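Local coordinates for periplasmic protein (Legionella pneumophila subsp. pneumophila, PDB 4FGQ) that acts as a calcium-dependent periplasmic protease (LapG), probably by the cysteine-based mechanism of its bacterial transglutaminase-like family, at residues A[42-45]-A[46-50]; A[51-54]-A[55-58]; A[90-93]-A[94-98]. All coordinates share one frame; numbering follows the deposited sequence. Where two conformers were deposited one is given.

Contact 1 of 3, residues A[42-45]-A[46-50]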
loop_
_atom_site.group_PDB
_atom_site.type_symbol
_atom_site.label_atom_id
_atom_site.label_comp_id
_atom_site.label_asym_id
_atom_site.label_seq_id
_atom_site.Cartn_x
_atom_site.Cartn_y
_atom_site.Cartn_z
ATOM N N PRO A 42 13.817 -12.913 -3.463
ATOM C CA PRO A 42 14.053 -11.986 -4.576
ATOM C C PRO A 42 13.033 -10.838 -4.568
ATOM O O PRO A 42 11.877 -11.036 -4.211
ATOM C CB PRO A 42 13.853 -12.875 -5.811
ATOM C CG PRO A 42 14.119 -14.265 -5.322
ATOM C CD PRO A 42 13.608 -14.297 -3.921
ATOM N N VAL A 43 13.476 -9.640 -4.937
ATOM C CA VAL A 43 12.611 -8.460 -4.908
ATOM C C VAL A 43 11.340 -8.669 -5.729
ATOM O O VAL A 43 10.246 -8.265 -5.326
ATOM C CB VAL A 43 13.385 -7.204 -5.394
ATOM C CG1 VAL A 43 12.436 -6.014 -5.624
ATOM C CG2 VAL A 43 14.443 -6.808 -4.390
ATOM N N LYS A 44 11.479 -9.306 -6.883
ATOM C CA LYS A 44 10.312 -9.533 -7.737
ATOM C C LYS A 44 9.261 -10.380 -7.018
ATOM O O LYS A 44 8.059 -10.103 -7.102
ATOM C CB LYS A 44 10.742 -10.202 -9.039
ATOM C CG LYS A 44 9.592 -10.711 -9.855
ATOM C CD LYS A 44 9.074 -9.655 -10.789
ATOM C CE LYS A 44 9.342 -10.064 -12.230
ATOM N NZ LYS A 44 8.683 -11.362 -12.577
ATOM N N ILE A 45 9.723 -11.394 -6.294
ATOM C CA ILE A 45 8.838 -12.268 -5.517
ATOM C C ILE A 45 8.209 -11.503 -4.356
ATOM O O ILE A 45 7.026 -11.668 -4.047
ATOM C CB ILE A 45 9.608 -13.504 -4.979
ATOM C CG1 ILE A 45 10.064 -14.398 -6.134
ATOM C CG2 ILE A 45 8.757 -14.288 -3.984
ATOM C CD1 ILE A 45 8.930 -15.011 -6.950
ATOM N N GLN A 46 8.994 -10.648 -3.711
ATOM C CA GLN A 46 8.470 -9.849 -2.617
ATOM C C GLN A 46 7.352 -8.955 -3.121
ATOM O O GLN A 46 6.294 -8.871 -2.488
ATOM C CB GLN A 46 9.580 -9.010 -1.972
ATOM C CG GLN A 46 10.680 -9.864 -1.319
ATOM C CD GLN A 46 11.813 -8.995 -0.801
ATOM O OE1 GLN A 46 12.172 -8.004 -1.433
ATOM N NE2 GLN A 46 12.366 -9.352 0.357
ATOM N N LEU A 47 7.581 -8.286 -4.252
ATOM C CA LEU A 47 6.548 -7.422 -4.841
ATOM C C LEU A 47 5.295 -8.215 -5.199
ATOM O O LEU A 47 4.153 -7.827 -4.864
ATOM C CB LEU A 47 7.092 -6.719 -6.092
ATOM C CG LEU A 47 8.221 -5.707 -5.875
ATOM C CD1 LEU A 47 8.854 -5.281 -7.199
ATOM C CD2 LEU A 47 7.670 -4.485 -5.156
ATOM N N GLU A 48 5.494 -9.336 -5.869
ATOM C CA GLU A 48 4.369 -10.145 -6.336
ATOM C C GLU A 48 3.518 -10.697 -5.200
ATOM O O GLU A 48 2.287 -10.652 -5.253
ATOM C CB GLU A 48 4.870 -11.282 -7.218
ATOM C CG GLU A 48 5.338 -10.828 -8.578
ATOM C CD GLU A 48 5.851 -11.970 -9.424
ATOM O OE1 GLU A 48 6.005 -13.098 -8.889
ATOM O OE2 GLU A 48 6.114 -11.734 -10.626
ATOM N N LYS A 49 4.170 -11.200 -4.166
ATOM C CA LYS A 49 3.435 -11.848 -3.086
ATOM C C LYS A 49 2.783 -10.854 -2.119
ATOM O O LYS A 49 1.692 -11.111 -1.615
ATOM C CB LYS A 49 4.315 -12.886 -2.375
ATOM C CG LYS A 49 4.609 -14.077 -3.269
ATOM C CD LYS A 49 5.416 -15.157 -2.554
ATOM C CE LYS A 49 5.705 -16.320 -3.502
ATOM N NZ LYS A 49 6.530 -17.400 -2.874
ATOM N N VAL A 50 3.407 -9.701 -1.877
ATOM C CA VAL A 50 2.725 -8.677 -1.091
ATOM C C VAL A 50 1.519 -8.177 -1.881
ATOM O O VAL A 50 0.411 -8.004 -1.340
ATOM C CB VAL A 50 3.668 -7.513 -0.728
ATOM C CG1 VAL A 50 2.880 -6.373 -0.048
ATOM C CG2 VAL A 50 4.759 -8.023 0.194
#
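The backbone amide of Leu47 donates to the carbonyl of Val43, with Leu47 N 2.9 Å from Val43 O and an N-H...O angle of 168°. One residue earlier, Gln46 N reaches Pro42 O at 3.0 Å; Glu48 and Lys49 repeat the pattern on Lys44 and Ile45. On the outer side of the helix, Lys44 turns its ammonium back toward Glu48. The lysine chain is folded at every torsion beyond chi1 (chi2 89°), which curls NZ round to Glu48 OE2 at 3.2 Å, while CG and CD lie close to the same oxygen. The glutamate is extended, and its OE2 is met from above the carboxylate plane. Ile45 and Lys49 run alongside each other: the methyl CG2 of Ile45 lies 3.7 Å from CE of Lys49, which lends its stretched aliphatic chain as apolar cover. Val43 and Leu47 also point the same way, CG1 against CD1 at 4.0 Å, and both continue onto Phe126 of strand 119-126. Gln46, with CG beside its own backbone N, brings that CG to 3.3 Å from Pro42 O, and its carboxamide oxygen lies near CA and CG2 of Val43. The buried NE2 is satisfied by the carbonyl of Leu38 in helix 22-38, which fixes the amide end. These are the N-terminal two turns of helix 43-55, with Pro42 at the N-cap, Leu47 and Val50 turned inward and the Lys44-Glu48 i to i+4 ion pair outward.

Contact 2 of 3, residues A[51-54]-A[55-58]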
loop_
_atom_site.group_PDB
_atom_site.type_symbol
_atom_site.label_atom_id
_atom_site.label_comp_id
_atom_site.label_asym_id
_atom_site.label_seq_id
_atom_site.Cartn_x
_atom_site.Cartn_y
_atom_site.Cartn_z
ATOM N N ASN A 51 1.718 -7.977 -3.179
ATOM C CA ASN A 51 0.621 -7.517 -4.042
ATOM C C ASN A 51 -0.560 -8.494 -4.021
ATOM O O ASN A 51 -1.701 -8.098 -3.756
ATOM C CB ASN A 51 1.127 -7.315 -5.474
ATOM C CG ASN A 51 0.227 -6.418 -6.297
ATOM O OD1 ASN A 51 -0.234 -5.366 -5.829
ATOM N ND2 ASN A 51 -0.021 -6.826 -7.549
ATOM N N SER A 52 -0.285 -9.768 -4.279
ATOM C CA SER A 52 -1.345 -10.779 -4.367
ATOM C C SER A 52 -1.999 -11.074 -3.016
ATOM O O SER A 52 -3.217 -11.324 -2.944
ATOM C CB SER A 52 -0.826 -12.058 -5.041
ATOM O OG SER A 52 0.157 -12.726 -4.254
ATOM N N PHE A 53 -1.208 -11.033 -1.943
ATOM C CA PHE A 53 -1.756 -11.258 -0.604
ATOM C C PHE A 53 -2.818 -10.220 -0.306
ATOM O O PHE A 53 -3.928 -10.560 0.101
ATOM C CB PHE A 53 -0.664 -11.183 0.477
ATOM C CG PHE A 53 -1.185 -11.440 1.876
ATOM C CD1 PHE A 53 -1.362 -12.730 2.336
ATOM C CD2 PHE A 53 -1.487 -10.384 2.724
ATOM C CE1 PHE A 53 -1.845 -12.965 3.626
ATOM C CE2 PHE A 53 -1.971 -10.611 4.004
ATOM C CZ PHE A 53 -2.149 -11.901 4.457
ATOM N N PHE A 54 -2.479 -8.953 -0.494
ATOM C CA PHE A 54 -3.446 -7.913 -0.147
ATOM C C PHE A 54 -4.564 -7.764 -1.155
ATOM O O PHE A 54 -5.645 -7.309 -0.797
ATOM C CB PHE A 54 -2.733 -6.593 0.164
ATOM C CG PHE A 54 -2.031 -6.638 1.480
ATOM C CD1 PHE A 54 -2.764 -6.817 2.639
ATOM C CD2 PHE A 54 -0.646 -6.617 1.559
ATOM C CE1 PHE A 54 -2.145 -6.916 3.871
ATOM C CE2 PHE A 54 -0.016 -6.709 2.802
ATOM C CZ PHE A 54 -0.772 -6.858 3.956
ATOM N N ASN A 55 -4.338 -8.187 -2.399
ATOM C CA ASN A 55 -5.388 -8.012 -3.407
ATOM C C ASN A 55 -6.618 -8.878 -3.189
ATOM O O ASN A 55 -7.654 -8.640 -3.812
ATOM C CB ASN A 55 -4.854 -8.168 -4.831
ATOM C CG ASN A 55 -4.232 -6.897 -5.342
ATOM O OD1 ASN A 55 -4.442 -5.827 -4.763
ATOM N ND2 ASN A 55 -3.454 -6.993 -6.418
ATOM N N GLN A 56 -6.501 -9.850 -2.285
ATOM C CA GLN A 56 -7.598 -10.750 -1.903
ATOM C C GLN A 56 -8.575 -10.124 -0.903
ATOM O O GLN A 56 -9.609 -10.712 -0.625
ATOM C CB GLN A 56 -7.037 -12.021 -1.225
ATOM C CG GLN A 56 -6.708 -11.775 0.276
ATOM C CD GLN A 56 -6.344 -13.001 1.061
ATOM O OE1 GLN A 56 -7.163 -13.907 1.243
ATOM N NE2 GLN A 56 -5.119 -13.027 1.572
ATOM N N PHE A 57 -8.234 -8.976 -0.319
ATOM C CA PHE A 57 -9.073 -8.371 0.729
ATOM C C PHE A 57 -10.287 -7.627 0.138
ATOM O O PHE A 57 -10.400 -7.476 -1.078
ATOM C CB PHE A 57 -8.237 -7.399 1.592
ATOM C CG PHE A 57 -7.325 -8.071 2.599
ATOM C CD1 PHE A 57 -6.267 -8.858 2.197
ATOM C CD2 PHE A 57 -7.496 -7.843 3.955
ATOM C CE1 PHE A 57 -5.431 -9.469 3.131
ATOM C CE2 PHE A 57 -6.663 -8.435 4.891
ATOM C CZ PHE A 57 -5.622 -9.250 4.471
ATOM N N ASN A 58 -11.204 -7.185 1.000
ATOM C CA ASN A 58 -12.399 -6.457 0.573
ATOM C C ASN A 58 -12.053 -5.080 0.017
ATOM O O ASN A 58 -11.393 -4.289 0.689
ATOM C CB ASN A 58 -13.357 -6.283 1.756
ATOM C CG ASN A 58 -14.063 -7.568 2.128
ATOM O OD1 ASN A 58 -14.451 -8.341 1.258
ATOM N ND2 ASN A 58 -14.242 -7.799 3.426
#
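The ring of Phe53 carries the NE2 of Gln56 over one face, 3.8 Å above its plane and toward the rim, and meets Phe54 CE1 at its edge. The Phe54 ring in turn has Phe53 CD2 above its centre, and its CD1 lies over a face of Phe57, whose edge is turned to the carbonyl oxygen of Phe53. Phe57 CE1 is the common point of this aromatic cluster, 3.7 Å from Phe53 CE2 and 3.8 Å from Phe54 CD1; both ring pairs with Phe57 are oblique, with planes 57° and 40° apart. Gln56 CG sits between its backbone N and carbonyl carbon (chi1 81°), a bend that folds the chain back over the preceding turn. Its NE2 thereby bonds Phe53 O at 3.1 Å, with that oxygen close to the amide plane, and the amide stands almost upright on the Phe53 ring. In the backbone, Phe57 N bonds Phe54 O at 3.1 Å and Asn55 N bonds Asn51 O at 3.0 Å. Lys93 NZ of helix 86-100 donates to OD1 of both Asn51 and Asn55, and Asn55 ND2 bonds Asp138 O. Phe54 faces that helix and meets Trp31 edge-to-face, Phe53 leans on Ala30 and Leu34 of helix 22-38, and Phe57 packs on Phe78 and Ile79 of helix 75-81, just before Asn58 enters the parallel pair of strands 58-59 and 83-84.

Contact 3 of 3, residues A[90-93]-A[94-98]; sequences AIIK and YFTLV
Ile91 and Phe95 lie side by side on one flank of the helix, pointing the same way, with the methyl CG2 of Ile91 in the plane of the phenyl ring at its edge, 3.9 Å from both CD2 and CE2. One face of that ring is covered by CD2 of Tyr94, above its centre; the tyrosine ring itself carries CG2 of Val98 over one face. On another flank the side chains of Ile92 and Thr96 also run alongside, CG1 of Ile92 near OG1, while the hydroxyl bonds the backbone oxygen of Ile92. Thr96 OG1, placed beside its own backbone N (chi1 -60°), donates to Ile92 O at 2.7 Å, while Thr96 N reaches the same oxygen at 3.0 Å from the opposite face of the carbonyl plane. Two donors thus grip one carbonyl, and OG1 also accepts from the indole NE1 of Trp31, so the hydroxyl is held in a fixed rotation. Tyr94 OH bonds Ser104 and the backbone of Ala161. Its touching residues all buried, this part of helix 86-100 is wedged between its neighbours: Ile91 and Phe95 lean on Leu188 of helix 183-192, Ile92 on Phe78 and Ile79 of helix 75-81, and Leu97 on helix 43-55.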
loop_
_atom_site.group_PDB
_atom_site.type_symbol
_atom_site.label_atom_id
_atom_site.label_comp_id
_atom_site.label_asym_id
_atom_site.label_seq_id
_atom_site.Cartn_x
_atom_site.Cartn_y
_atom_site.Cartn_z
ATOM N N ALA A 90 -2.916 0.406 -1.185
ATOM C CA ALA A 90 -1.567 0.852 -1.526
ATOM C C ALA A 90 -0.731 1.107 -0.272
ATOM O O ALA A 90 0.466 0.797 -0.233
ATOM C CB ALA A 90 -1.622 2.103 -2.402
ATOM N N ILE A 91 -1.377 1.645 0.755
ATOM C CA ILE A 91 -0.703 1.951 2.014
ATOM C C ILE A 91 -0.195 0.699 2.737
ATOM O O ILE A 91 0.969 0.644 3.151
ATOM C CB ILE A 91 -1.603 2.804 2.929
ATOM C CG1 ILE A 91 -1.763 4.211 2.338
ATOM C CG2 ILE A 91 -1.039 2.831 4.352
ATOM C CD1 ILE A 91 -2.932 4.997 2.937
ATOM N N ILE A 92 -1.035 -0.324 2.870
ATOM C CA ILE A 92 -0.584 -1.530 3.554
ATOM C C ILE A 92 0.460 -2.291 2.731
ATOM O O ILE A 92 1.396 -2.869 3.293
ATOM C CB ILE A 92 -1.752 -2.432 4.061
ATOM C CG1 ILE A 92 -1.194 -3.567 4.924
ATOM C CG2 ILE A 92 -2.570 -2.980 2.902
ATOM C CD1 ILE A 92 -2.221 -4.197 5.860
ATOM N N LYS A 93 0.332 -2.266 1.406
ATOM C CA LYS A 93 1.355 -2.880 0.561
ATOM C C LYS A 93 2.700 -2.197 0.770
ATOM O O LYS A 93 3.735 -2.866 0.859
ATOM C CB LYS A 93 0.956 -2.815 -0.912
ATOM C CG LYS A 93 -0.155 -3.795 -1.293
ATOM C CD LYS A 93 -0.571 -3.584 -2.745
ATOM C CE LYS A 93 -1.865 -4.340 -3.074
ATOM N NZ LYS A 93 -2.258 -4.087 -4.501
ATOM N N TYR A 94 2.675 -0.868 0.831
ATOM C CA TYR A 94 3.882 -0.079 1.048
ATOM C C TYR A 94 4.562 -0.470 2.363
ATOM O O TYR A 94 5.733 -0.843 2.375
ATOM C CB TYR A 94 3.569 1.425 1.028
ATOM C CG TYR A 94 4.697 2.273 1.590
ATOM C CD1 TYR A 94 5.837 2.541 0.839
ATOM C CD2 TYR A 94 4.630 2.775 2.885
ATOM C CE1 TYR A 94 6.886 3.322 1.372
ATOM C CE2 TYR A 94 5.657 3.528 3.422
ATOM C CZ TYR A 94 6.781 3.798 2.667
ATOM O OH TYR A 94 7.788 4.553 3.224
ATOM N N PHE A 95 3.835 -0.393 3.472
ATOM C CA PHE A 95 4.459 -0.676 4.765
ATOM C C PHE A 95 4.946 -2.117 4.861
ATOM O O PHE A 95 5.983 -2.402 5.470
ATOM C CB PHE A 95 3.525 -0.318 5.927
ATOM C CG PHE A 95 3.513 1.147 6.240
ATOM C CD1 PHE A 95 4.641 1.756 6.783
ATOM C CD2 PHE A 95 2.390 1.921 5.978
ATOM C CE1 PHE A 95 4.649 3.117 7.075
ATOM C CE2 PHE A 95 2.386 3.284 6.265
ATOM C CZ PHE A 95 3.517 3.885 6.813
ATOM N N THR A 96 4.222 -3.027 4.230
ATOM C CA THR A 96 4.588 -4.434 4.301
ATOM C C THR A 96 5.861 -4.688 3.498
ATOM O O THR A 96 6.747 -5.415 3.946
ATOM C CB THR A 96 3.449 -5.323 3.798
ATOM O OG1 THR A 96 2.298 -5.102 4.619
ATOM C CG2 THR A 96 3.828 -6.798 3.889
ATOM N N LEU A 97 5.968 -4.057 2.328
ATOM C CA LEU A 97 7.183 -4.193 1.515
ATOM C C LEU A 97 8.405 -3.614 2.219
ATOM O O LEU A 97 9.491 -4.191 2.149
ATOM C CB LEU A 97 6.988 -3.588 0.122
ATOM C CG LEU A 97 6.189 -4.554 -0.772
ATOM C CD1 LEU A 97 5.550 -3.802 -1.937
ATOM C CD2 LEU A 97 7.104 -5.690 -1.298
ATOM N N VAL A 98 8.240 -2.485 2.900
ATOM C CA VAL A 98 9.337 -1.923 3.691
ATOM C C VAL A 98 9.737 -2.925 4.778
ATOM O O VAL A 98 10.923 -3.169 5.013
ATOM C CB VAL A 98 8.955 -0.550 4.291
ATOM C CG1 VAL A 98 9.996 -0.100 5.317
ATOM C CG2 VAL A 98 8.789 0.486 3.170
#

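Overall arrangement
Contacts 1 and 2 follow each other along helix 43-55, their centres 13 Å apart, and both rest against contact 3 on helix 86-100, about 12 Å from each centre. Leu97 CD2 fits against Val50 CG2 at 3.6 Å, joining contact 1 to contact 3. Contact 2 is joined to it by polar links as well, since Lys93 NZ lies 2.7 Å from Asn51 OD1 and 2.8 Å from Asn55 OD1, probable hydrogen bonds. Contact 3 lies nearest the calcium site known for this protein, which holds no calcium in this chain: the side chain of Ile91 is about 5 Å from those of Glu87 and Asp88, whereas that of Phe57 is about 9 Å from that of Asp88. Contact 1 lies away from the site.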